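Local coordinates for protein putative Endoribonuclease L-PSP (Entamoeba histolytica, PDB 3M1X) that is of unknown function but may have deaminase activity and assembles as a trimer of RutC-type subunits, at residues T26-P31 and S41-C46; V95-C100 and E143-L148; L101-K106 and G137-V142. One frame throughout, in Å; residues are numbered along the deposited sequence.

All three contacts join antiparallel strands of one mixed sheet. Interactions 2 and 3 are successive halves of a single pairing, strand 95-102 against strand 140-146: interaction 3 is nested inside the loop that interaction 2 closes, and their centres lie about 18 Å apart. They meet where Val142 CG1 packs 3.7 Å from Thr99 O. Interaction 1, the pairing near the N-terminus, has its centre about 23 Å from that of interaction 3 but touches interaction 2 where Ile45 CG2 lies 3.9 Å from Leu148 CD1. A citrate, probably from the crystallisation liquor, lies about 3 Å from the side chain of Glu141 in interaction 3 and may mark a pocket near the subunit interface.

Interaction 1 of 3, residues T26-P31 and S41-C46; sequences TVVASP and SQAIIC
Strands 26-28 and 43-46 run antiparallel at 147°, and Thr26 and Ile45 form a hydrogen-bonded pair: Ile45 N donates to Thr26 O (2.9 Å) and Thr26 N to Ile45 O (3.0 Å). Further along, Val28 N donates to Ala43 O. On the face that also carries Thr26 and Ala43, the side chains of Val28 and Ile45 cross at about a right angle, with Val28 CG2 3.7 Å from Ile45 CG1. Both are beta-branched, which suits an extended strand; small Ala43 lets Val28 settle over its CB, and helix 70-87 packs on Val28 and Ala43. This is the N-terminal edge pairing of the family's sheet-and-helix fold, strand 43-46 lying between 25-28 and 51-59. The opposite face brings Val27 CG2 to Ile44 CD1 (3.8 Å), while Ser41 OG, close to Val27 CG1, hydrogen-bonds to Lys123 O of the second subunit. Where the strands part, Gln42 takes over with its amide: Ser30 N donates to OE1 (2.7 Å) from 33° off the plane of the side-chain carbonyl, and NE2 gives Ser30 O a straight bond (3.0 Å) on a lone pair of that oxygen. NE2 also hydrogen-bonds to Pro34 O. An extended chain (chi2 175°) carries the amide to Ser30.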
loop_
_atom_site.group_PDB
_atom_site.type_symbol
_atom_site.label_atom_id
_atom_site.label_comp_id
_atom_site.label_asym_id
_atom_site.label_seq_id
_atom_site.Cartn_x
_atom_site.Cartn_y
_atom_site.Cartn_z
ATOM N N THR A 26 13.876 2.203 14.371
ATOM C CA THR A 26 14.389 3.555 14.632
ATOM C C THR A 26 13.402 4.567 14.013
ATOM O O THR A 26 13.069 4.480 12.822
ATOM C CB THR A 26 15.748 3.737 14.025
ATOM O OG1 THR A 26 16.656 2.758 14.533
ATOM C CG2 THR A 26 16.323 5.103 14.367
ATOM N N VAL A 27 13.024 5.526 14.800
ATOM C CA VAL A 27 12.181 6.619 14.343
ATOM C C VAL A 27 12.997 7.616 13.581
ATOM O O VAL A 27 14.073 8.064 14.057
ATOM C CB VAL A 27 11.499 7.283 15.560
ATOM C CG1 VAL A 27 10.753 8.509 15.171
ATOM C CG2 VAL A 27 10.526 6.286 16.209
ATOM N N VAL A 28 12.529 8.052 12.426
ATOM C CA VAL A 28 13.134 9.093 11.598
ATOM C C VAL A 28 12.321 10.349 11.813
ATOM O O VAL A 28 11.110 10.350 11.642
ATOM C CB VAL A 28 13.081 8.633 10.143
ATOM C CG1 VAL A 28 13.734 9.757 9.212
ATOM C CG2 VAL A 28 13.817 7.313 9.942
ATOM N N ALA A 29 13.004 11.468 12.162
ATOM C CA ALA A 29 12.329 12.745 12.372
ATOM C C ALA A 29 13.236 13.827 11.779
ATOM O O ALA A 29 14.112 14.373 12.468
ATOM C CB ALA A 29 12.091 12.966 13.859
ATOM N N SER A 30 13.075 14.181 10.551
ATOM C CA SER A 30 13.771 15.294 9.959
ATOM C C SER A 30 13.158 16.615 10.382
ATOM O O SER A 30 11.948 16.814 10.298
ATOM C CB SER A 30 13.594 15.210 8.458
ATOM O OG SER A 30 14.057 16.393 7.815
ATOM N N PRO A 31 14.001 17.631 10.648
ATOM C CA PRO A 31 13.480 18.955 10.985
ATOM C C PRO A 31 13.070 19.702 9.765
ATOM O O PRO A 31 12.541 20.828 9.849
ATOM C CB PRO A 31 14.682 19.656 11.610
ATOM C CG PRO A 31 15.876 19.035 10.927
ATOM C CD PRO A 31 15.467 17.556 10.776
ATOM N N SER A 41 5.104 8.352 12.805
ATOM C CA SER A 41 6.422 8.844 12.544
ATOM C C SER A 41 6.632 9.141 11.088
ATOM O O SER A 41 5.988 8.496 10.260
ATOM C CB SER A 41 7.456 7.819 12.995
ATOM O OG SER A 41 7.375 7.524 14.345
ATOM N N GLN A 42 7.515 10.058 10.748
ATOM C CA GLN A 42 7.807 10.318 9.330
ATOM C C GLN A 42 8.216 9.065 8.609
ATOM O O GLN A 42 7.846 8.840 7.456
ATOM C CB GLN A 42 8.916 11.340 9.188
ATOM C CG GLN A 42 8.548 12.733 9.688
ATOM C CD GLN A 42 9.761 13.670 9.613
ATOM O OE1 GLN A 42 10.843 13.224 9.272
ATOM N NE2 GLN A 42 9.595 14.925 9.989
ATOM N N ALA A 43 9.052 8.270 9.238
ATOM C CA ALA A 43 9.502 6.976 8.723
ATOM C C ALA A 43 10.017 6.131 9.854
ATOM O O ALA A 43 10.334 6.665 10.940
ATOM C CB ALA A 43 10.603 7.160 7.629
ATOM N N ILE A 44 10.083 4.833 9.631
ATOM C CA ILE A 44 10.650 3.881 10.533
ATOM C C ILE A 44 11.699 3.096 9.786
ATOM O O ILE A 44 11.449 2.607 8.682
ATOM C CB ILE A 44 9.609 2.913 11.105
ATOM C CG1 ILE A 44 8.567 3.662 11.955
ATOM C CG2 ILE A 44 10.239 1.742 11.879
ATOM C CD1 ILE A 44 9.109 4.186 13.311
ATOM N N ILE A 45 12.890 2.955 10.376
ATOM C CA ILE A 45 13.949 2.072 9.876
ATOM C C ILE A 45 13.811 0.725 10.573
ATOM O O ILE A 45 13.743 0.659 11.794
ATOM C CB ILE A 45 15.357 2.645 10.135
ATOM C CG1 ILE A 45 15.504 4.066 9.610
ATOM C CG2 ILE A 45 16.441 1.737 9.573
ATOM C CD1 ILE A 45 16.758 4.753 10.112
ATOM N N CYS A 46 13.851 -0.341 9.780
ATOM C CA CYS A 46 13.829 -1.694 10.339
ATOM C C CYS A 46 14.450 -2.655 9.376
ATOM O O CYS A 46 14.116 -2.667 8.204
ATOM C CB CYS A 46 12.385 -2.132 10.557
ATOM S SG CYS A 46 12.220 -3.756 11.374
HETATM O O HOH W 1 16.556 0.426 13.138
HETATM O O HOH W 2 8.954 11.316 12.848
#

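Interaction 2 of 3, residues V95-C100 and E143-L148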
loop_
_atom_site.group_PDB
_atom_site.type_symbol
_atom_site.label_atom_id
_atom_site.label_comp_id
_atom_site.label_asym_id
_atom_site.label_seq_id
_atom_site.Cartn_x
_atom_site.Cartn_y
_atom_site.Cartn_z
ATOM N N VAL A 95 15.185 4.289 -3.234
ATOM C CA VAL A 95 13.779 3.996 -3.155
ATOM C C VAL A 95 13.475 2.767 -4.000
ATOM O O VAL A 95 13.786 2.742 -5.197
ATOM C CB VAL A 95 12.916 5.182 -3.524
ATOM C CG1 VAL A 95 11.443 4.803 -3.606
ATOM C CG2 VAL A 95 13.136 6.317 -2.543
ATOM N N VAL A 96 12.817 1.780 -3.416
ATOM C CA VAL A 96 12.468 0.549 -4.190
ATOM C C VAL A 96 11.070 0.609 -4.693
ATOM O O VAL A 96 10.818 0.035 -5.787
ATOM C CB VAL A 96 12.688 -0.793 -3.411
ATOM C CG1 VAL A 96 14.131 -0.865 -3.017
ATOM C CG2 VAL A 96 11.730 -1.010 -2.206
ATOM N N LYS A 97 10.141 1.246 -4.011
ATOM C CA LYS A 97 8.730 1.202 -4.356
ATOM C C LYS A 97 8.086 2.444 -3.811
ATOM O O LYS A 97 8.326 2.821 -2.669
ATOM C CB LYS A 97 8.097 -0.070 -3.702
ATOM C CG LYS A 97 6.601 -0.186 -3.664
ATOM C CD LYS A 97 6.017 -0.355 -5.032
ATOM C CE LYS A 97 4.467 -0.708 -5.019
ATOM N NZ LYS A 97 3.739 0.306 -4.238
ATOM N N THR A 98 7.181 3.055 -4.574
ATOM C CA THR A 98 6.316 4.128 -4.123
ATOM C C THR A 98 4.855 3.784 -4.360
ATOM O O THR A 98 4.541 2.932 -5.179
ATOM C CB THR A 98 6.639 5.440 -4.847
ATOM O OG1 THR A 98 6.208 5.312 -6.189
ATOM C CG2 THR A 98 8.094 5.829 -4.780
ATOM N N THR A 99 4.010 4.471 -3.631
ATOM C CA THR A 99 2.604 4.464 -3.882
ATOM C C THR A 99 2.182 5.925 -3.947
ATOM O O THR A 99 2.460 6.706 -3.015
ATOM C CB THR A 99 1.788 3.700 -2.840
ATOM O OG1 THR A 99 2.329 2.380 -2.747
ATOM C CG2 THR A 99 0.312 3.612 -3.249
ATOM N N CYS A 100 1.507 6.297 -5.025
ATOM C CA CYS A 100 1.169 7.683 -5.369
ATOM C C CYS A 100 -0.336 7.846 -5.408
ATOM O O CYS A 100 -0.994 7.225 -6.241
ATOM C CB CYS A 100 1.794 8.043 -6.711
ATOM S SG CYS A 100 3.589 7.888 -6.762
ATOM N N GLU A 143 3.808 7.780 -0.506
ATOM C CA GLU A 143 4.585 6.956 0.446
ATOM C C GLU A 143 5.618 6.149 -0.295
ATOM O O GLU A 143 5.569 5.998 -1.533
ATOM C CB GLU A 143 3.680 6.039 1.252
ATOM C CG GLU A 143 2.867 5.080 0.363
ATOM C CD GLU A 143 2.048 4.117 1.081
ATOM O OE1 GLU A 143 1.966 4.030 2.262
ATOM O OE2 GLU A 143 1.332 3.330 0.352
ATOM N N CYS A 144 6.589 5.592 0.408
ATOM C CA CYS A 144 7.595 4.722 -0.238
ATOM C C CYS A 144 8.273 3.803 0.735
ATOM O O CYS A 144 8.184 3.985 1.948
ATOM C CB CYS A 144 8.589 5.584 -0.999
ATOM S SG CYS A 144 9.827 6.412 0.015
ATOM N N ILE A 145 8.977 2.830 0.165
ATOM C CA ILE A 145 9.903 2.011 0.895
ATOM C C ILE A 145 11.233 2.102 0.210
ATOM O O ILE A 145 11.337 2.144 -1.021
ATOM C CB ILE A 145 9.458 0.524 1.041
ATOM C CG1 ILE A 145 10.424 -0.262 1.978
ATOM C CG2 ILE A 145 9.340 -0.127 -0.307
ATOM C CD1 ILE A 145 10.101 -1.717 2.043
ATOM N N ALA A 146 12.289 2.174 1.001
ATOM C CA ALA A 146 13.646 2.339 0.529
ATOM C C ALA A 146 14.560 1.427 1.264
ATOM O O ALA A 146 14.252 0.855 2.324
ATOM C CB ALA A 146 14.112 3.791 0.686
ATOM N N THR A 147 15.793 1.246 0.747
ATOM C CA THR A 147 16.852 0.571 1.442
ATOM C C THR A 147 17.807 1.578 2.039
ATOM O O THR A 147 18.023 2.646 1.545
ATOM C CB THR A 147 17.600 -0.415 0.542
ATOM O OG1 THR A 147 18.535 -1.175 1.264
ATOM C CG2 THR A 147 18.276 0.254 -0.660
ATOM N N LEU A 148 18.441 1.158 3.117
ATOM C CA LEU A 148 19.681 1.764 3.582
ATOM C C LEU A 148 20.805 1.480 2.617
ATOM O O LEU A 148 21.853 2.203 2.708
ATOM C CB LEU A 148 20.058 1.287 4.993
ATOM C CG LEU A 148 19.106 1.714 6.107
ATOM C CD1 LEU A 148 19.643 1.107 7.440
ATOM C CD2 LEU A 148 18.903 3.161 6.195
ATOM O OXT LEU A 148 20.693 0.536 1.809
#
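Ile145 O accepts from two successive amides, Val96 N at 2.8 Å and, weakly, Lys97 N at 3.3 Å, so that Val96 and Lys97 both face Ile145 in a classic beta bulge. The extra residue shifts the register by one. Beyond the bulge the pairing is regular: Ile145 N donates to Lys97 O (2.9 Å), and Thr99 and Glu143 exchange a bond each way, Thr99 N to Glu143 O and Glu143 N to Thr99 O, both 3.0 Å. Glu143 and Thr99 lie side by side; CG of Glu143 stands between its own backbone N and carbonyl carbon (chi1 59°), which brings the carboxylate alongside Thr99, with OE2 3.2 Å from Thr99 CB. Outside this strand pair, Glu143 OE1 makes a salt bridge to Lys97 of the second subunit. Lys97 NZ repeats that bridge to Glu143 of the third subunit and also donates to Thr98 O, the bends in its chain turning the ammonium back to the strand. A lysine and a glutamate on this face thus help to link neighbouring subunits of the trimer. Thr98 OG1 is satisfied by Tyr115, while its methyl CG2 packs on Cys144 CB (3.8 Å). Val95, Thr98 and Cys144 turn toward the helical layer, where Phe119 of helix 108-119 meets Val95 and Thr98; strand 125-130 runs parallel along the far edge of 95-102, and strand 51-59 borders 140-146.

Interaction 3 of 3, residues L101-K106 and G137-V142; sequences LLADIK and GALVEV
Leu101 and Glu141 lie side by side on one face of the sheet, pointing the same way, their CB atoms 4.1 Å apart. The glutamate chain runs out extended, CG anti to the backbone N (chi1 180°), and its OE2 passes 3.9 Å from Leu101 CD2, with CD1 at nearly the same distance; both methyls of the leucine's fork therefore touch this one oxygen. Beneath them the backbones form a hydrogen-bonded pair, Leu101 N to Glu141 O at 2.8 Å and Glu141 N to Leu101 O at 2.9 Å. The other face holds Leu102 and Val140, whose side chains cross obliquely with Leu102 CD2 4.1 Å from Val140 CG2. These branched apolar residues suit the interior, since Phe111 of helix 108-119 packs on both and helix 70-87 also touches Val140. As the strands end, Ala103 N donates to Leu139 O. Ala103 CB is small enough to sit 3.6 Å from Ala138 O, and Leu139 CD2 meets the Ala103 methyl, CB, nearly head-on at 4.2 Å. Chain 101-106 then turns away through an Asx turn, in which Asp104 OD1 accepts from Lys106 N. Leu134 touches both Leu101 and Glu141, while Phe129 of the second subunit packs on Leu101. The chemistry is that of a carboxylate held by an extended chain against the leucine methyls and Cys128 of the second subunit, with its side chain about 3 Å from a bound citrate, which is consistent with the ligand pocket between subunits in this family.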
loop_
_atom_site.group_PDB
_atom_site.type_symbol
_atom_site.label_atom_id
_atom_site.label_comp_id
_atom_site.label_asym_id
_atom_site.label_seq_id
_atom_site.Cartn_x
_atom_site.Cartn_y
_atom_site.Cartn_z
ATOM N N LEU A 101 -0.844 8.632 -4.452
ATOM C CA LEU A 101 -2.274 8.832 -4.254
ATOM C C LEU A 101 -2.655 10.195 -4.696
ATOM O O LEU A 101 -2.030 11.199 -4.274
ATOM C CB LEU A 101 -2.633 8.643 -2.791
ATOM C CG LEU A 101 -2.335 7.289 -2.148
ATOM C CD1 LEU A 101 -0.901 7.128 -1.701
ATOM C CD2 LEU A 101 -3.303 7.095 -0.941
ATOM N N LEU A 102 -3.661 10.309 -5.526
ATOM C CA LEU A 102 -4.162 11.617 -6.026
ATOM C C LEU A 102 -5.552 11.863 -5.553
ATOM O O LEU A 102 -6.358 10.947 -5.500
ATOM C CB LEU A 102 -4.133 11.598 -7.570
ATOM C CG LEU A 102 -2.757 11.471 -8.170
ATOM C CD1 LEU A 102 -2.899 11.134 -9.672
ATOM C CD2 LEU A 102 -1.923 12.703 -7.945
ATOM N N ALA A 103 -5.871 13.111 -5.341
ATOM C CA ALA A 103 -7.259 13.513 -5.077
ATOM C C ALA A 103 -8.069 13.431 -6.347
ATOM O O ALA A 103 -9.299 13.270 -6.287
ATOM C CB ALA A 103 -7.340 14.936 -4.467
ATOM N N ASP A 104 -7.449 13.525 -7.507
ATOM C CA ASP A 104 -8.144 13.632 -8.771
ATOM C C ASP A 104 -7.324 12.975 -9.857
ATOM O O ASP A 104 -6.157 13.357 -10.104
ATOM C CB ASP A 104 -8.293 15.154 -9.138
ATOM C CG ASP A 104 -8.966 15.451 -10.513
ATOM O OD1 ASP A 104 -9.318 14.543 -11.331
ATOM O OD2 ASP A 104 -9.294 16.673 -10.628
ATOM N N ILE A 105 -7.863 11.978 -10.499
ATOM C CA ILE A 105 -7.152 11.235 -11.513
ATOM C C ILE A 105 -6.654 12.122 -12.657
ATOM O O ILE A 105 -5.670 11.756 -13.363
ATOM C CB ILE A 105 -7.913 10.007 -12.016
ATOM C CG1 ILE A 105 -6.967 8.962 -12.621
ATOM C CG2 ILE A 105 -9.022 10.436 -12.977
ATOM C CD1 ILE A 105 -5.950 8.256 -11.702
ATOM N N LYS A 106 -7.336 13.257 -12.914
ATOM C CA LYS A 106 -6.885 14.065 -14.029
ATOM C C LYS A 106 -5.525 14.677 -13.746
ATOM O O LYS A 106 -4.873 15.130 -14.698
ATOM C CB LYS A 106 -7.936 15.051 -14.449
ATOM C CG LYS A 106 -9.327 14.420 -14.705
ATOM C CD LYS A 106 -9.470 13.408 -15.918
ATOM C CE LYS A 106 -11.009 13.296 -16.426
ATOM N NZ LYS A 106 -11.116 12.611 -17.756
ATOM N N GLY A 137 -7.455 17.583 3.023
ATOM C CA GLY A 137 -7.774 18.080 1.744
ATOM C C GLY A 137 -6.621 18.095 0.772
ATOM O O GLY A 137 -6.652 18.755 -0.263
ATOM N N ALA A 138 -5.558 17.346 1.055
ATOM C CA ALA A 138 -4.399 17.333 0.140
ATOM C C ALA A 138 -4.770 16.875 -1.223
ATOM O O ALA A 138 -5.657 16.002 -1.413
ATOM C CB ALA A 138 -3.344 16.346 0.762
ATOM N N LEU A 139 -4.046 17.343 -2.211
ATOM C CA LEU A 139 -4.270 16.919 -3.555
ATOM C C LEU A 139 -3.480 15.678 -3.993
ATOM O O LEU A 139 -3.738 15.075 -5.007
ATOM C CB LEU A 139 -3.889 18.054 -4.517
ATOM C CG LEU A 139 -4.744 19.323 -4.425
ATOM C CD1 LEU A 139 -4.247 20.292 -5.450
ATOM C CD2 LEU A 139 -6.281 18.996 -4.537
ATOM N N VAL A 140 -2.442 15.347 -3.224
ATOM C CA VAL A 140 -1.469 14.297 -3.558
ATOM C C VAL A 140 -0.800 13.855 -2.283
ATOM O O VAL A 140 -0.508 14.672 -1.423
ATOM C CB VAL A 140 -0.483 14.803 -4.611
ATOM C CG1 VAL A 140 0.162 16.133 -4.233
ATOM C CG2 VAL A 140 0.575 13.767 -4.927
ATOM N N GLU A 141 -0.542 12.549 -2.189
ATOM C CA GLU A 141 0.138 11.928 -1.097
ATOM C C GLU A 141 1.036 10.867 -1.670
ATOM O O GLU A 141 0.576 10.088 -2.504
ATOM C CB GLU A 141 -0.906 11.333 -0.151
ATOM C CG GLU A 141 -0.335 10.633 1.063
ATOM C CD GLU A 141 -1.409 9.855 1.875
ATOM O OE1 GLU A 141 -2.298 10.491 2.224
ATOM O OE2 GLU A 141 -1.245 8.633 2.017
ATOM N N VAL A 142 2.295 10.750 -1.240
ATOM C CA VAL A 142 3.227 9.730 -1.765
ATOM C C VAL A 142 3.941 9.077 -0.592
ATOM O O VAL A 142 4.543 9.766 0.221
ATOM C CB VAL A 142 4.231 10.313 -2.752
ATOM C CG1 VAL A 142 5.167 9.147 -3.251
ATOM C CG2 VAL A 142 3.537 10.973 -3.976
HETATM O O HOH W 3 -5.121 15.280 -7.409
#